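Local coordinates for binding domain (Hc) of Paraclostridial Mosquitocidal Protein 1 (PDB 6HOX) that probably recognises host nerve cells, as the receptor-binding part of a botulinum-like neurotoxin that specifically targets Anopheles mosquitoes, at residues N154-K159 with R250-E255. Residues are numbered along the deposited sequence; the frame is centred on the assembly and turned at random.
Sequences NSFIDK and RDFWGE
Phe-156 CZ lies at the edge of the Phe-252 ring, in its plane and 3.9 Å from CZ of Phe-252, and the two side chains cross at about a right angle; the Phe-156 ring also stacks with Phe-152. CE3 of Trp-253 occupies another point of the Phe-252 edge, while CD2 of Phe-252 sits 3.6 Å above one face of the Trp-253 indole, displaced toward its rim. Ile-157 adds a methyl group, its CD1 arriving obliquely 3.9 Å from Phe-252 CZ. Phe-252 reaches this far because its CG stands anti to the backbone N (chi1 -179°), carrying the para carbon to the two residues facing it. No hydrogen bond crosses the small interface, which illustrates how one aromatic tip can join two segments whose backbones stay well apart, with 9.2 Å between CA of Ile-157 and CA of Phe-252. The ring is presented by a type I turn from Asp-251 to Gly-254, closed by a hydrogen bond from Gly-254 N to Asp-251 O (2.9 Å); Asp-251 OD1 accepts a further one from Glu-255 N at 3.0 Å, from above the carboxylate plane. Tyr-436, on strand 435-438, packs edge-to-face with Phe-252 and also touches Ile-157. Near the chain's centre, the contact thus joins the N-terminal receptor-binding region, at helix 152-155, to the C-terminal, trefoil-type region's loop between helix 233-241 and strand 263-267.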
# COMPACT_ATOMS: atom_id res chain seq x y z
N ASN A 154 -4.24 5.42 14.48
CA ASN A 154 -4.06 4.07 14.99
C ASN A 154 -3.79 3.07 13.86
O ASN A 154 -3.16 2.05 14.09
CB ASN A 154 -5.26 3.67 15.84
CG ASN A 154 -5.57 4.68 16.92
OD1 ASN A 154 -6.71 5.15 17.04
ND2 ASN A 154 -4.57 5.05 17.70
N SER A 155 -4.27 3.35 12.64
CA SER A 155 -4.27 2.36 11.54
C SER A 155 -3.57 2.88 10.28
O SER A 155 -3.59 2.18 9.26
CB SER A 155 -5.68 1.91 11.19
OG SER A 155 -6.16 0.94 12.11
N PHE A 156 -2.98 4.08 10.32
CA PHE A 156 -2.45 4.73 9.09
C PHE A 156 -1.66 3.72 8.24
O PHE A 156 -1.94 3.52 7.07
CB PHE A 156 -1.60 5.96 9.40
CG PHE A 156 -0.70 6.41 8.28
CD1 PHE A 156 -1.18 6.54 6.98
CD2 PHE A 156 0.62 6.74 8.52
CE1 PHE A 156 -0.35 6.95 5.95
CE2 PHE A 156 1.45 7.16 7.49
CZ PHE A 156 0.96 7.26 6.20
N ILE A 157 -0.68 3.08 8.86
CA ILE A 157 0.30 2.33 8.12
C ILE A 157 -0.29 1.03 7.56
O ILE A 157 -0.08 0.72 6.38
CB ILE A 157 1.56 2.09 8.98
CG1 ILE A 157 2.36 3.39 9.12
CG2 ILE A 157 2.42 0.99 8.39
CD1 ILE A 157 2.83 3.96 7.79
N ASP A 158 -1.02 0.27 8.40
CA ASP A 158 -1.31 -1.12 8.07
C ASP A 158 -2.67 -1.27 7.38
O ASP A 158 -2.82 -2.23 6.63
CB ASP A 158 -1.15 -2.04 9.28
CG ASP A 158 -2.01 -1.68 10.47
OD1 ASP A 158 -2.58 -0.57 10.45
OD2 ASP A 158 -2.10 -2.50 11.41
N LYS A 159 -3.65 -0.40 7.66
CA LYS A 159 -5.03 -0.70 7.20
C LYS A 159 -5.87 0.50 6.75
O LYS A 159 -6.77 0.30 5.96
CB LYS A 159 -5.77 -1.52 8.26
CG LYS A 159 -5.49 -3.01 8.13
CD LYS A 159 -6.26 -3.88 9.06
CE LYS A 159 -5.95 -5.34 8.83
NZ LYS A 159 -4.57 -5.67 9.23
N ARG A 250 9.28 -3.89 -2.10
CA ARG A 250 8.20 -2.96 -2.28
C ARG A 250 8.59 -1.58 -1.75
O ARG A 250 9.39 -1.45 -0.82
CB ARG A 250 6.97 -3.45 -1.51
CG ARG A 250 6.44 -4.79 -2.00
CD ARG A 250 5.50 -4.60 -3.15
NE ARG A 250 5.12 -5.89 -3.71
CZ ARG A 250 4.51 -6.02 -4.87
NH1 ARG A 250 3.99 -4.96 -5.46
NH2 ARG A 250 4.42 -7.21 -5.43
N ASP A 251 7.99 -0.56 -2.36
CA ASP A 251 8.03 0.77 -1.82
C ASP A 251 6.89 0.96 -0.81
O ASP A 251 6.07 0.07 -0.59
CB ASP A 251 8.05 1.84 -2.92
CG ASP A 251 6.77 2.01 -3.72
OD1 ASP A 251 5.69 1.61 -3.23
OD2 ASP A 251 6.88 2.57 -4.84
N PHE A 252 6.90 2.13 -0.18
CA PHE A 252 6.01 2.53 0.89
C PHE A 252 4.54 2.39 0.48
O PHE A 252 3.68 2.10 1.34
CB PHE A 252 6.35 3.97 1.25
CG PHE A 252 5.52 4.53 2.38
CD1 PHE A 252 5.89 4.30 3.70
CD2 PHE A 252 4.37 5.24 2.12
CE1 PHE A 252 5.14 4.81 4.74
CE2 PHE A 252 3.61 5.74 3.17
CZ PHE A 252 4.00 5.54 4.47
N TRP A 253 4.25 2.63 -0.82
CA TRP A 253 2.91 2.61 -1.35
C TRP A 253 2.44 1.18 -1.65
O TRP A 253 1.23 0.99 -1.88
CB TRP A 253 2.81 3.46 -2.62
CG TRP A 253 3.33 4.86 -2.53
CD1 TRP A 253 4.28 5.41 -3.34
CD2 TRP A 253 2.92 5.90 -1.62
NE1 TRP A 253 4.48 6.72 -3.01
CE2 TRP A 253 3.65 7.05 -1.96
CE3 TRP A 253 1.98 5.98 -0.58
CZ2 TRP A 253 3.52 8.26 -1.27
CZ3 TRP A 253 1.85 7.17 0.11
CH2 TRP A 253 2.61 8.30 -0.24
N GLY A 254 3.37 0.22 -1.74
CA GLY A 254 3.06 -1.18 -2.09
C GLY A 254 3.35 -1.54 -3.54
O GLY A 254 2.95 -2.63 -4.00
N GLU A 255 4.06 -0.65 -4.25
CA GLU A 255 4.49 -0.84 -5.64
C GLU A 255 5.91 -1.39 -5.66
O GLU A 255 6.63 -1.33 -4.67
CB GLU A 255 4.31 0.46 -6.42
CG GLU A 255 2.88 0.96 -6.32
CD GLU A 255 2.44 1.88 -7.44
OE1 GLU A 255 3.30 2.57 -8.01
OE2 GLU A 255 1.23 1.91 -7.72